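Local coordinates for protein cytochrome c, putative (Shewanella oneidensis, PDB 1SP3) that carries eight c-type hemes and probably works as a respiratory oxidoreductase that reduces tetrathionate, at residues A[133-138]-A[178-183]; A[156-161]-A[399-404]; A[414-419]-A[431-436]. All coordinates share one frame; numbering follows the deposited sequence.

Interaction 1: residues A[133-138]-A[178-183]; sequences APVRDN and NFQCQN. With HEC (heme c), chain G.
The guanidinium of R136 has Q180 OE1 over one face, the guanidinium and amide planes 19° apart, and the carbonyl oxygen of F179 at its edge. In that edge bond R136 NH1 reaches F179 O at 2.8 Å, with the acceptor close to the guanidinium plane but the donor well above the carbonyl plane. A bend at chi3 (-56°) places NE, and at the end of the chain NH2 bonds A162 O. The ring of F179 points elsewhere and meets the heme by its edge, CD2 lying 4.1 Å from heme CBC. C181, the first cysteine of a CXXCH heme-binding motif, follows Q180; its SG forms the thioether to heme CAB (1.9 Å) and lies 4.0 Å from R136 CA. Q180 OE1 also takes the backbone N of R136 at 2.9 Å, the donor almost in line with the C=O. That N-H opens helix 136-143, with V135 at the N-cap position; V135 N donates to N138 OD1, three residues on. Beyond C181, Q182 turns toward the 133-138 segment: its NE2 donates to P134 O at 2.9 Å, nearly straight at 170°, and also to a propionate of a second heme.

Interaction 2: residues A[156-161]-A[399-404]; sequences DLDSSM and NHMVSP. With HEC (heme c), chain G.
D156 and H400 meet through one carboxylate oxygen that takes three hydrogen bonds. D156 OD1 accepts from N399 N and from H400 N, each at 2.8 Å and each on the anti side. The third donor is the ring itself: H400 ND1 comes in at 2.9 Å from above the carboxylate plane, the two planes being 55° apart. A water that accepts from N399 ND2 gives D156 OD1 a further, weak bond, while N399 OD1 is taken by Q233.

H400 NE2 binds the heme iron at 2.1 Å and H185 the other side, giving the bis-histidine ligation common in multiheme cytochromes.

Apolar contacts clamp the imidazole. L157 CD2 makes a CH-pi contact with one face, 3.8 Å from the ring centroid, and N399 CB lies over the opposite face toward the rim. M401, extended beyond CG, lies against the backbone of D156, with M401 CG 3.5 Å from D156 O. M161, bent at chi2 and chi3, sets CE against both H400 CB and M401 CG.

Held at ND1, at NE2 and on both faces, the ring has little scope to rotate. A buried carboxylate at ND1 would probably give H400 some imidazolate character and stabilise the oxidised iron, though OD1 shares its charge with two amides.

Interaction 3: residues A[414-419]-A[431-436]; sequences CHNKGT and DPMKNK. With HEC (heme c), chain J.
H415 closes a CXXCH heme-binding motif that begins in helix 411-414, and the 431-436 segment folds back over it to hold the axial histidine in place. C414 supplies a thioether, its SG bonded to heme CAC at 2.0 Å, and H415 NE2 ligates the iron, with H226 as the ligand on the other side. At the far edge of the imidazole, H415 ND1 donates to D431 OD1 at 2.6 Å. This bond is well formed: the oxygen lies in the ring plane, is met on its syn side, and the carboxylate is nearly coplanar with the ring. With CG anti to the backbone N (chi1 -177°), the D431 carboxylate is directed at the H415 side. The same OD1 also accepts M433 N from above the carboxylate plane, which makes an Asx turn. The other oxygen, OD2, takes N416 N at 3.0 Å, inside the type II' turn from H415 to G418. An alanine in place of D431 would probably leave H415 ND1 and the amides of N416 and M433 without their carboxylate acceptors, and set the imidazole freer to turn about its bond to the iron.

M433 and P432 close over the heme. The methyl M433 CE touches H415 CG and the heme CHB, both at 3.5 Å, and its sulfur stands oblique to the ring. P432 CG packs on heme C3D at 3.7 Å, while W423 brings its ring against that of H415. Farther out, N416 is held from two directions: its ND2 bonds N412 OD1, and its OD1 accepts K434 NZ at 3.0 Å, in the plane of the amide carbonyl.

Going from the N terminus, the chain enters interaction 1 just before helix 136-143 and closes that loop at helix 181-184. The 156-161 segment lies inside the loop but finds its partner far downstream, at 399-404, so interactions 1 and 2 cross rather than nest. Interaction 2 thus ties the heme-rich N-terminal part to the end of strand 387-397, after the chain has been through the large mixed sheet. The two touch where R136 NE makes a weak hydrogen bond to M161 O, and both reach the same heme. Interaction 3 follows in series, closing a short loop near the C terminus at another heme; its centre lies about 29 Å from that of interaction 2.

Interaction 1: residues A[133-138]-A[178-183]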
loop_
_atom_site.group_PDB
_atom_site.type_symbol
_atom_site.label_atom_id
_atom_site.label_comp_id
_atom_site.label_asym_id
_atom_site.label_seq_id
_atom_site.Cartn_x
_atom_site.Cartn_y
_atom_site.Cartn_z
ATOM N N ALA A 133 -6.628 20.803 -10.269
ATOM C CA ALA A 133 -7.270 19.640 -9.684
ATOM C C ALA A 133 -6.353 18.457 -9.963
ATOM O O ALA A 133 -5.714 18.409 -11.042
ATOM C CB ALA A 133 -8.674 19.473 -10.271
ATOM N N PRO A 134 -6.181 17.585 -8.960
ATOM C CA PRO A 134 -5.367 16.356 -9.138
ATOM C C PRO A 134 -5.960 15.482 -10.263
ATOM O O PRO A 134 -7.232 15.364 -10.378
ATOM C CB PRO A 134 -5.561 15.573 -7.807
ATOM C CG PRO A 134 -5.926 16.804 -6.688
ATOM C CD PRO A 134 -6.759 17.728 -7.605
ATOM N N VAL A 135 -5.076 14.822 -11.013
ATOM C CA VAL A 135 -5.459 13.713 -11.918
ATOM C C VAL A 135 -4.792 12.431 -11.486
ATOM O O VAL A 135 -3.981 12.440 -10.522
ATOM C CB VAL A 135 -5.078 14.042 -13.353
ATOM C CG1 VAL A 135 -5.822 15.284 -13.761
ATOM C CG2 VAL A 135 -3.502 14.155 -13.563
ATOM N N ARG A 136 -5.094 11.312 -12.147
ATOM C CA ARG A 136 -4.466 10.047 -11.708
ATOM C C ARG A 136 -2.963 10.151 -11.473
ATOM O O ARG A 136 -2.397 9.613 -10.465
ATOM C CB ARG A 136 -4.801 8.917 -12.658
ATOM C CG ARG A 136 -6.317 8.592 -12.724
ATOM C CD ARG A 136 -6.618 7.499 -13.773
ATOM N NE ARG A 136 -6.131 7.857 -15.119
ATOM C CZ ARG A 136 -6.842 8.510 -16.067
ATOM N NH1 ARG A 136 -8.095 8.888 -15.804
ATOM N NH2 ARG A 136 -6.277 8.818 -17.275
ATOM N N ASP A 137 -2.291 10.891 -12.343
ATOM C CA ASP A 137 -0.819 10.948 -12.242
ATOM C C ASP A 137 -0.327 11.664 -10.972
ATOM O O ASP A 137 0.806 11.459 -10.528
ATOM C CB ASP A 137 -0.195 11.537 -13.519
ATOM C CG ASP A 137 1.148 10.868 -13.881
ATOM O OD1 ASP A 137 1.315 9.624 -13.682
ATOM O OD2 ASP A 137 2.140 11.506 -14.337
ATOM N N ASN A 138 -1.147 12.532 -10.373
ATOM C CA ASN A 138 -0.707 13.153 -9.141
ATOM C C ASN A 138 -0.732 12.105 -8.007
ATOM O O ASN A 138 0.244 11.969 -7.285
ATOM C CB ASN A 138 -1.553 14.363 -8.787
ATOM C CG ASN A 138 -1.476 15.459 -9.826
ATOM O OD1 ASN A 138 -2.407 15.629 -10.658
ATOM N ND2 ASN A 138 -0.393 16.255 -9.765
ATOM N N ASN A 178 -12.643 7.078 -18.151
ATOM C CA ASN A 178 -11.674 8.076 -17.815
ATOM C C ASN A 178 -11.796 8.638 -16.376
ATOM O O ASN A 178 -11.664 9.880 -16.119
ATOM C CB ASN A 178 -11.799 9.226 -18.833
ATOM C CG ASN A 178 -10.680 10.208 -18.704
ATOM O OD1 ASN A 178 -10.859 11.403 -19.003
ATOM N ND2 ASN A 178 -9.521 9.735 -18.230
ATOM N N PHE A 179 -12.098 7.766 -15.426
ATOM C CA PHE A 179 -12.258 8.294 -14.062
ATOM C C PHE A 179 -10.920 8.800 -13.522
ATOM O O PHE A 179 -9.891 8.158 -13.752
ATOM C CB PHE A 179 -12.709 7.219 -13.094
ATOM C CG PHE A 179 -14.156 6.881 -13.152
ATOM C CD1 PHE A 179 -15.014 7.443 -14.111
ATOM C CD2 PHE A 179 -14.663 5.941 -12.255
ATOM C CE1 PHE A 179 -16.337 7.081 -14.154
ATOM C CE2 PHE A 179 -15.958 5.573 -12.301
ATOM C CZ PHE A 179 -16.816 6.179 -13.246
ATOM N N GLN A 180 -10.937 9.910 -12.794
ATOM C CA GLN A 180 -9.783 10.250 -11.924
ATOM C C GLN A 180 -9.984 9.520 -10.622
ATOM O O GLN A 180 -11.130 9.125 -10.374
ATOM C CB GLN A 180 -9.759 11.774 -11.624
ATOM C CG GLN A 180 -9.764 12.629 -12.968
ATOM C CD GLN A 180 -8.665 12.199 -13.940
ATOM O OE1 GLN A 180 -7.562 11.730 -13.535
ATOM N NE2 GLN A 180 -8.926 12.383 -15.209
ATOM N N CYS A 181 -8.960 9.428 -9.740
ATOM C CA CYS A 181 -9.077 8.639 -8.547
ATOM C C CYS A 181 -10.185 9.125 -7.645
ATOM O O CYS A 181 -10.923 8.286 -7.103
ATOM C CB CYS A 181 -7.781 8.674 -7.745
ATOM S SG CYS A 181 -6.286 8.313 -8.658
ATOM N N GLN A 182 -10.292 10.473 -7.497
ATOM C CA GLN A 182 -11.332 11.077 -6.666
ATOM C C GLN A 182 -12.729 10.940 -7.246
ATOM O O GLN A 182 -13.656 11.248 -6.544
ATOM C CB GLN A 182 -11.080 12.565 -6.331
ATOM C CG GLN A 182 -11.163 13.484 -7.584
ATOM C CD GLN A 182 -9.835 13.691 -8.318
ATOM O OE1 GLN A 182 -8.993 12.768 -8.440
ATOM N NE2 GLN A 182 -9.616 14.912 -8.772
ATOM N N ASN A 183 -12.908 10.526 -8.498
ATOM C CA ASN A 183 -14.271 10.200 -8.945
ATOM C C ASN A 183 -14.839 9.062 -8.050
ATOM O O ASN A 183 -16.042 9.016 -7.763
ATOM C CB ASN A 183 -14.200 9.702 -10.350
ATOM C CG ASN A 183 -14.401 10.771 -11.365
ATOM O OD1 ASN A 183 -15.565 11.060 -11.689
ATOM N ND2 ASN A 183 -13.305 11.335 -11.945
HETATM FE FE HEC G . -8.992 3.242 -5.095
HETATM C CHA HEC G . -9.028 1.357 -2.233
HETATM C CHB HEC G . -5.958 4.418 -4.281
HETATM C CHC HEC G . -8.848 4.904 -8.168
HETATM C CHD HEC G . -12.137 2.212 -5.849
HETATM N NA HEC G . -7.654 2.919 -3.559
HETATM C C1A HEC G . -7.907 2.140 -2.462
HETATM C C2A HEC G . -6.794 2.240 -1.583
HETATM C C3A HEC G . -5.928 3.075 -2.148
HETATM C C4A HEC G . -6.469 3.495 -3.426
HETATM C CMA HEC G . -4.558 3.490 -1.582
HETATM C CAA HEC G . -6.662 1.463 -0.257
HETATM C CBA HEC G . -6.071 0.081 -0.676
HETATM C CGA HEC G . -5.723 -0.626 0.630
HETATM O O1A HEC G . -4.746 -0.150 1.301
HETATM O O2A HEC G . -6.409 -1.638 1.026
HETATM N NB HEC G . -7.731 4.432 -6.026
HETATM C C1B HEC G . -6.500 4.810 -5.484
HETATM C C2B HEC G . -5.791 5.604 -6.453
HETATM C C3B HEC G . -6.584 5.712 -7.538
HETATM C C4B HEC G . -7.806 5.011 -7.285
HETATM C CMB HEC G . -4.368 6.210 -6.243
HETATM C CAB HEC G . -6.239 6.447 -8.883
HETATM C CBB HEC G . -5.139 6.013 -9.601
HETATM N NC HEC G . -10.239 3.512 -6.722
HETATM C C1C HEC G . -9.995 4.285 -7.826
HETATM C C2C HEC G . -11.159 4.289 -8.619
HETATM C C3C HEC G . -12.073 3.526 -7.971
HETATM C C4C HEC G . -11.497 3.052 -6.768
HETATM C CMC HEC G . -11.214 5.100 -9.969
HETATM C CAC HEC G . -13.576 3.236 -8.364
HETATM C CBC HEC G . -13.889 2.891 -9.671
HETATM N ND HEC G . -10.362 2.015 -4.209
HETATM C C1D HEC G . -11.623 1.679 -4.681
HETATM C C2D HEC G . -12.299 0.737 -3.811
HETATM C C3D HEC G . -11.384 0.539 -2.695
HETATM C C4D HEC G . -10.172 1.308 -3.034
HETATM C CMD HEC G . -13.747 0.062 -3.933
HETATM C CAD HEC G . -11.631 -0.365 -1.434
HETATM C CBD HEC G . -11.811 0.670 -0.308
HETATM C CGD HEC G . -13.229 1.174 -0.137
HETATM O O1D HEC G . -13.442 1.982 0.772
HETATM O O2D HEC G . -14.182 0.694 -0.836
#

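Interaction 2: residues A[156-161]-A[399-404]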
loop_
_atom_site.group_PDB
_atom_site.type_symbol
_atom_site.label_atom_id
_atom_site.label_comp_id
_atom_site.label_asym_id
_atom_site.label_seq_id
_atom_site.Cartn_x
_atom_site.Cartn_y
_atom_site.Cartn_z
ATOM N N ASP A 156 -2.036 -3.821 -8.172
ATOM C CA ASP A 156 -3.232 -3.295 -8.874
ATOM C C ASP A 156 -3.194 -1.804 -9.309
ATOM O O ASP A 156 -4.153 -1.272 -9.856
ATOM C CB ASP A 156 -4.588 -3.659 -8.163
ATOM C CG ASP A 156 -4.820 -2.931 -6.843
ATOM O OD1 ASP A 156 -6.007 -2.805 -6.393
ATOM O OD2 ASP A 156 -3.922 -2.427 -6.149
ATOM N N LEU A 157 -2.129 -1.099 -8.999
ATOM C CA LEU A 157 -2.034 0.304 -9.443
ATOM C C LEU A 157 -0.632 0.440 -10.033
ATOM O O LEU A 157 0.361 0.419 -9.313
ATOM C CB LEU A 157 -2.198 1.241 -8.256
ATOM C CG LEU A 157 -3.568 1.481 -7.599
ATOM C CD1 LEU A 157 -3.508 2.511 -6.469
ATOM C CD2 LEU A 157 -4.636 1.900 -8.579
ATOM N N ASP A 158 -0.556 0.539 -11.346
ATOM C CA ASP A 158 0.721 0.544 -12.035
ATOM C C ASP A 158 0.976 1.910 -12.742
ATOM O O ASP A 158 0.053 2.755 -12.788
ATOM C CB ASP A 158 0.872 -0.754 -12.873
ATOM C CG ASP A 158 0.568 -0.600 -14.363
ATOM O OD1 ASP A 158 -0.551 -0.183 -14.805
ATOM O OD2 ASP A 158 1.436 -0.954 -15.232
ATOM N N SER A 159 2.202 2.126 -13.250
ATOM C CA SER A 159 2.551 3.384 -13.929
ATOM C C SER A 159 1.658 3.651 -15.125
ATOM O O SER A 159 1.501 4.788 -15.533
ATOM C CB SER A 159 3.998 3.367 -14.427
ATOM O OG SER A 159 4.386 2.008 -14.599
ATOM N N SER A 160 1.077 2.618 -15.687
ATOM C CA SER A 160 0.197 2.808 -16.817
ATOM C C SER A 160 -1.201 3.304 -16.405
ATOM O O SER A 160 -1.993 3.633 -17.279
ATOM C CB SER A 160 0.011 1.481 -17.507
ATOM O OG SER A 160 -1.271 1.012 -17.151
ATOM N N MET A 161 -1.517 3.349 -15.092
ATOM C CA MET A 161 -2.803 3.854 -14.616
ATOM C C MET A 161 -2.797 5.353 -14.803
ATOM O O MET A 161 -3.823 5.993 -14.577
ATOM C CB MET A 161 -3.080 3.577 -13.122
ATOM C CG MET A 161 -3.227 2.119 -12.626
ATOM S SD MET A 161 -4.599 1.219 -13.316
ATOM C CE MET A 161 -5.283 0.617 -11.964
ATOM N N ASN A 399 -8.315 -3.957 -5.402
ATOM C CA ASN A 399 -9.514 -3.208 -5.689
ATOM C C ASN A 399 -9.589 -2.541 -7.043
ATOM O O ASN A 399 -10.689 -2.074 -7.408
ATOM C CB ASN A 399 -9.784 -2.123 -4.609
ATOM C CG ASN A 399 -10.100 -2.739 -3.238
ATOM O OD1 ASN A 399 -11.203 -3.221 -2.954
ATOM N ND2 ASN A 399 -9.107 -2.698 -2.386
ATOM N N HIS A 400 -8.468 -2.434 -7.740
ATOM C CA HIS A 400 -8.363 -1.719 -9.024
ATOM C C HIS A 400 -8.112 -2.700 -10.178
ATOM O O HIS A 400 -7.981 -3.879 -9.906
ATOM C CB HIS A 400 -7.363 -0.558 -8.948
ATOM C CG HIS A 400 -7.559 0.256 -7.709
ATOM N ND1 HIS A 400 -6.959 -0.072 -6.501
ATOM C CD2 HIS A 400 -8.395 1.291 -7.445
ATOM C CE1 HIS A 400 -7.393 0.758 -5.559
ATOM N NE2 HIS A 400 -8.252 1.601 -6.106
ATOM N N MET A 401 -8.050 -2.205 -11.440
ATOM C CA MET A 401 -7.946 -3.058 -12.607
ATOM C C MET A 401 -9.212 -3.908 -12.839
ATOM O O MET A 401 -9.147 -5.027 -13.384
ATOM C CB MET A 401 -6.696 -3.972 -12.580
ATOM C CG MET A 401 -5.357 -3.179 -12.591
ATOM S SD MET A 401 -3.791 -4.188 -12.553
ATOM C CE MET A 401 -2.628 -2.826 -12.903
ATOM N N VAL A 402 -10.361 -3.367 -12.526
ATOM C CA VAL A 402 -11.547 -4.119 -12.875
ATOM C C VAL A 402 -11.474 -4.358 -14.416
ATOM O O VAL A 402 -11.179 -3.437 -15.176
ATOM C CB VAL A 402 -12.832 -3.392 -12.441
ATOM C CG1 VAL A 402 -14.094 -4.076 -13.094
ATOM C CG2 VAL A 402 -12.938 -3.352 -10.841
ATOM N N SER A 403 -11.623 -5.617 -14.849
ATOM C CA SER A 403 -11.518 -5.978 -16.271
ATOM C C SER A 403 -12.886 -5.810 -16.954
ATOM O O SER A 403 -13.909 -5.820 -16.240
ATOM C CB SER A 403 -11.150 -7.457 -16.350
ATOM O OG SER A 403 -9.845 -7.573 -15.861
ATOM N N PRO A 404 -12.939 -5.739 -18.309
ATOM C CA PRO A 404 -14.259 -5.769 -18.991
ATOM C C PRO A 404 -15.054 -6.962 -18.582
ATOM O O PRO A 404 -14.446 -7.945 -18.151
ATOM C CB PRO A 404 -13.923 -5.862 -20.495
ATOM C CG PRO A 404 -12.567 -5.275 -20.629
ATOM C CD PRO A 404 -11.804 -5.614 -19.268
HETATM FE FE HEC G . -8.992 3.242 -5.095
HETATM C CHA HEC G . -9.028 1.357 -2.233
HETATM C CHB HEC G . -5.958 4.418 -4.281
HETATM C CHC HEC G . -8.848 4.904 -8.168
HETATM C CHD HEC G . -12.137 2.212 -5.849
HETATM N NA HEC G . -7.654 2.919 -3.559
HETATM C C1A HEC G . -7.907 2.140 -2.462
HETATM C C2A HEC G . -6.794 2.240 -1.583
HETATM C C3A HEC G . -5.928 3.075 -2.148
HETATM C C4A HEC G . -6.469 3.495 -3.426
HETATM C CMA HEC G . -4.558 3.490 -1.582
HETATM C CAA HEC G . -6.662 1.463 -0.257
HETATM C CBA HEC G . -6.071 0.081 -0.676
HETATM C CGA HEC G . -5.723 -0.626 0.630
HETATM O O1A HEC G . -4.746 -0.150 1.301
HETATM O O2A HEC G . -6.409 -1.638 1.026
HETATM N NB HEC G . -7.731 4.432 -6.026
HETATM C C1B HEC G . -6.500 4.810 -5.484
HETATM C C2B HEC G . -5.791 5.604 -6.453
HETATM C C3B HEC G . -6.584 5.712 -7.538
HETATM C C4B HEC G . -7.806 5.011 -7.285
HETATM C CMB HEC G . -4.368 6.210 -6.243
HETATM C CAB HEC G . -6.239 6.447 -8.883
HETATM C CBB HEC G . -5.139 6.013 -9.601
HETATM N NC HEC G . -10.239 3.512 -6.722
HETATM C C1C HEC G . -9.995 4.285 -7.826
HETATM C C2C HEC G . -11.159 4.289 -8.619
HETATM C C3C HEC G . -12.073 3.526 -7.971
HETATM C C4C HEC G . -11.497 3.052 -6.768
HETATM C CMC HEC G . -11.214 5.100 -9.969
HETATM C CAC HEC G . -13.576 3.236 -8.364
HETATM C CBC HEC G . -13.889 2.891 -9.671
HETATM N ND HEC G . -10.362 2.015 -4.209
HETATM C C1D HEC G . -11.623 1.679 -4.681
HETATM C C2D HEC G . -12.299 0.737 -3.811
HETATM C C3D HEC G . -11.384 0.539 -2.695
HETATM C C4D HEC G . -10.172 1.308 -3.034
HETATM C CMD HEC G . -13.747 0.062 -3.933
HETATM C CAD HEC G . -11.631 -0.365 -1.434
HETATM C CBD HEC G . -11.811 0.670 -0.308
HETATM C CGD HEC G . -13.229 1.174 -0.137
HETATM O O1D HEC G . -13.442 1.982 0.772
HETATM O O2D HEC G . -14.182 0.694 -0.836
HETATM O O HOH W 1 -6.599 -1.954 -3.124
#

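Interaction 3: residues A[414-419]-A[431-436]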
loop_
_atom_site.group_PDB
_atom_site.type_symbol
_atom_site.label_atom_id
_atom_site.label_comp_id
_atom_site.label_asym_id
_atom_site.label_seq_id
_atom_site.Cartn_x
_atom_site.Cartn_y
_atom_site.Cartn_z
ATOM N N CYS A 414 -14.295 -21.237 -11.112
ATOM C CA CYS A 414 -14.379 -21.746 -9.734
ATOM C C CYS A 414 -14.910 -23.140 -9.613
ATOM O O CYS A 414 -14.411 -23.853 -8.767
ATOM C CB CYS A 414 -15.262 -20.851 -8.875
ATOM S SG CYS A 414 -14.629 -19.109 -8.879
ATOM N N HIS A 415 -15.953 -23.520 -10.393
ATOM C CA HIS A 415 -16.641 -24.814 -10.227
ATOM C C HIS A 415 -16.072 -25.826 -11.243
ATOM O O HIS A 415 -15.238 -25.420 -12.067
ATOM C CB HIS A 415 -18.195 -24.678 -10.359
ATOM C CG HIS A 415 -18.809 -23.789 -9.297
ATOM N ND1 HIS A 415 -18.882 -24.152 -7.975
ATOM C CD2 HIS A 415 -19.318 -22.543 -9.364
ATOM C CE1 HIS A 415 -19.421 -23.176 -7.268
ATOM N NE2 HIS A 415 -19.728 -22.197 -8.094
ATOM N N ASN A 416 -16.478 -27.094 -11.163
ATOM C CA ASN A 416 -16.066 -28.117 -12.162
ATOM C C ASN A 416 -14.537 -28.225 -12.197
ATOM O O ASN A 416 -13.898 -28.389 -11.177
ATOM C CB ASN A 416 -16.639 -27.765 -13.557
ATOM C CG ASN A 416 -18.152 -27.814 -13.595
ATOM O OD1 ASN A 416 -18.773 -28.515 -12.799
ATOM N ND2 ASN A 416 -18.757 -27.020 -14.477
ATOM N N LYS A 417 -13.912 -27.990 -13.328
ATOM C CA LYS A 417 -12.455 -28.149 -13.283
ATOM C C LYS A 417 -11.765 -26.866 -12.796
ATOM O O LYS A 417 -10.555 -26.831 -12.686
ATOM C CB LYS A 417 -11.947 -28.628 -14.645
ATOM C CG LYS A 417 -12.619 -29.976 -15.080
ATOM C CD LYS A 417 -12.796 -30.093 -16.636
ATOM C CE LYS A 417 -12.482 -31.577 -17.147
ATOM N NZ LYS A 417 -12.702 -31.901 -18.626
ATOM N N GLY A 418 -12.536 -25.813 -12.487
ATOM C CA GLY A 418 -11.956 -24.547 -11.990
ATOM C C GLY A 418 -11.144 -24.688 -10.713
ATOM O O GLY A 418 -11.479 -25.470 -9.812
ATOM N N THR A 419 -10.076 -23.911 -10.606
ATOM C CA THR A 419 -9.238 -23.916 -9.391
ATOM C C THR A 419 -9.091 -22.560 -8.702
ATOM O O THR A 419 -8.261 -22.430 -7.757
ATOM C CB THR A 419 -7.762 -24.319 -9.772
ATOM O OG1 THR A 419 -7.417 -23.678 -11.043
ATOM C CG2 THR A 419 -7.628 -25.888 -10.005
ATOM N N ASP A 431 -16.431 -28.509 -3.665
ATOM C CA ASP A 431 -17.084 -27.615 -4.570
ATOM C C ASP A 431 -18.595 -27.599 -4.255
ATOM O O ASP A 431 -19.219 -28.667 -4.329
ATOM C CB ASP A 431 -16.911 -28.161 -5.974
ATOM C CG ASP A 431 -17.520 -27.228 -7.041
ATOM O OD1 ASP A 431 -18.361 -26.373 -6.703
ATOM O OD2 ASP A 431 -17.158 -27.289 -8.207
ATOM N N PRO A 432 -19.150 -26.443 -3.830
ATOM C CA PRO A 432 -20.568 -26.325 -3.443
ATOM C C PRO A 432 -21.558 -26.729 -4.525
ATOM O O PRO A 432 -22.695 -27.022 -4.160
ATOM C CB PRO A 432 -20.763 -24.828 -3.174
ATOM C CG PRO A 432 -19.460 -24.199 -3.139
ATOM C CD PRO A 432 -18.427 -25.177 -3.594
ATOM N N MET A 433 -21.148 -26.714 -5.789
ATOM C CA MET A 433 -21.987 -27.174 -6.876
ATOM C C MET A 433 -22.056 -28.710 -6.987
ATOM O O MET A 433 -23.072 -29.239 -7.427
ATOM C CB MET A 433 -21.438 -26.605 -8.163
ATOM C CG MET A 433 -22.364 -26.753 -9.326
ATOM S SD MET A 433 -21.437 -26.489 -10.875
ATOM C CE MET A 433 -21.641 -24.942 -11.003
ATOM N N LYS A 434 -20.985 -29.419 -6.624
ATOM C CA LYS A 434 -20.943 -30.899 -6.653
ATOM C C LYS A 434 -21.635 -31.414 -5.399
ATOM O O LYS A 434 -22.069 -32.582 -5.334
ATOM C CB LYS A 434 -19.505 -31.468 -6.688
ATOM C CG LYS A 434 -18.602 -30.947 -7.817
ATOM C CD LYS A 434 -18.135 -32.036 -8.746
ATOM C CE LYS A 434 -17.685 -31.512 -10.115
ATOM N NZ LYS A 434 -18.739 -30.742 -10.835
ATOM N N ASN A 435 -21.800 -30.517 -4.430
ATOM C CA ASN A 435 -21.930 -30.936 -3.058
ATOM C C ASN A 435 -22.793 -30.063 -2.200
ATOM O O ASN A 435 -22.277 -29.224 -1.460
ATOM C CB ASN A 435 -20.553 -30.934 -2.459
ATOM C CG ASN A 435 -20.385 -32.007 -1.484
ATOM O OD1 ASN A 435 -19.722 -33.016 -1.791
ATOM N ND2 ASN A 435 -20.986 -31.841 -0.278
ATOM N N LYS A 436 -24.100 -30.284 -2.287
ATOM C CA LYS A 436 -25.104 -29.434 -1.635
ATOM C C LYS A 436 -25.445 -29.967 -0.253
ATOM O O LYS A 436 -26.625 -30.128 0.082
ATOM C CB LYS A 436 -26.399 -29.327 -2.491
ATOM C CG LYS A 436 -26.550 -30.307 -3.721
ATOM C CD LYS A 436 -26.898 -31.795 -3.321
ATOM C CE LYS A 436 -26.743 -32.816 -4.505
ATOM N NZ LYS A 436 -25.338 -33.137 -5.006
HETATM FE FE HEC J . -20.873 -20.524 -7.772
HETATM C CHA HEC J . -22.197 -21.735 -4.863
HETATM C CHB HEC J . -23.251 -22.175 -9.511
HETATM C CHC HEC J . -20.038 -18.854 -10.665
HETATM C CHD HEC J . -18.069 -19.466 -6.316
HETATM N NA HEC J . -22.468 -21.706 -7.252
HETATM C C1A HEC J . -22.797 -22.149 -6.008
HETATM C C2A HEC J . -23.867 -23.153 -6.130
HETATM C C3A HEC J . -24.164 -23.273 -7.427
HETATM C C4A HEC J . -23.284 -22.355 -8.142
HETATM C CMA HEC J . -25.197 -24.228 -8.106
HETATM C CAA HEC J . -24.473 -23.895 -4.915
HETATM C CBA HEC J . -25.417 -22.918 -4.209
HETATM C CGA HEC J . -26.661 -22.600 -5.048
HETATM O O1A HEC J . -27.594 -23.494 -5.181
HETATM O O2A HEC J . -26.724 -21.413 -5.540
HETATM N NB HEC J . -21.525 -20.496 -9.744
HETATM C C1B HEC J . -22.563 -21.243 -10.204
HETATM C C2B HEC J . -22.796 -20.891 -11.556
HETATM C C3B HEC J . -21.913 -19.933 -11.868
HETATM C C4B HEC J . -21.107 -19.700 -10.734
HETATM C CMB HEC J . -23.904 -21.538 -12.497
HETATM C CAB HEC J . -21.840 -19.173 -13.213
HETATM C CBB HEC J . -22.837 -18.292 -13.552
HETATM N NC HEC J . -19.353 -19.422 -8.430
HETATM C C1C HEC J . -19.127 -18.847 -9.654
HETATM C C2C HEC J . -17.848 -18.201 -9.663
HETATM C C3C HEC J . -17.305 -18.412 -8.468
HETATM C C4C HEC J . -18.237 -19.175 -7.658
HETATM C CMC HEC J . -17.248 -17.457 -10.885
HETATM C CAC HEC J . -15.937 -17.956 -7.824
HETATM C CBC HEC J . -15.382 -16.722 -7.614
HETATM N ND HEC J . -20.189 -20.656 -5.844
HETATM C C1D HEC J . -19.054 -19.976 -5.460
HETATM C C2D HEC J . -19.075 -19.957 -4.035
HETATM C C3D HEC J . -20.336 -20.641 -3.622
HETATM C C4D HEC J . -20.982 -21.045 -4.807
HETATM C CMD HEC J . -18.045 -19.322 -3.088
HETATM C CAD HEC J . -20.847 -20.880 -2.203
HETATM C CBD HEC J . -21.918 -19.792 -1.909
HETATM C CGD HEC J . -22.410 -20.051 -0.520
HETATM O O1D HEC J . -21.639 -20.305 0.429
HETATM O O2D HEC J . -23.610 -20.047 -0.334
#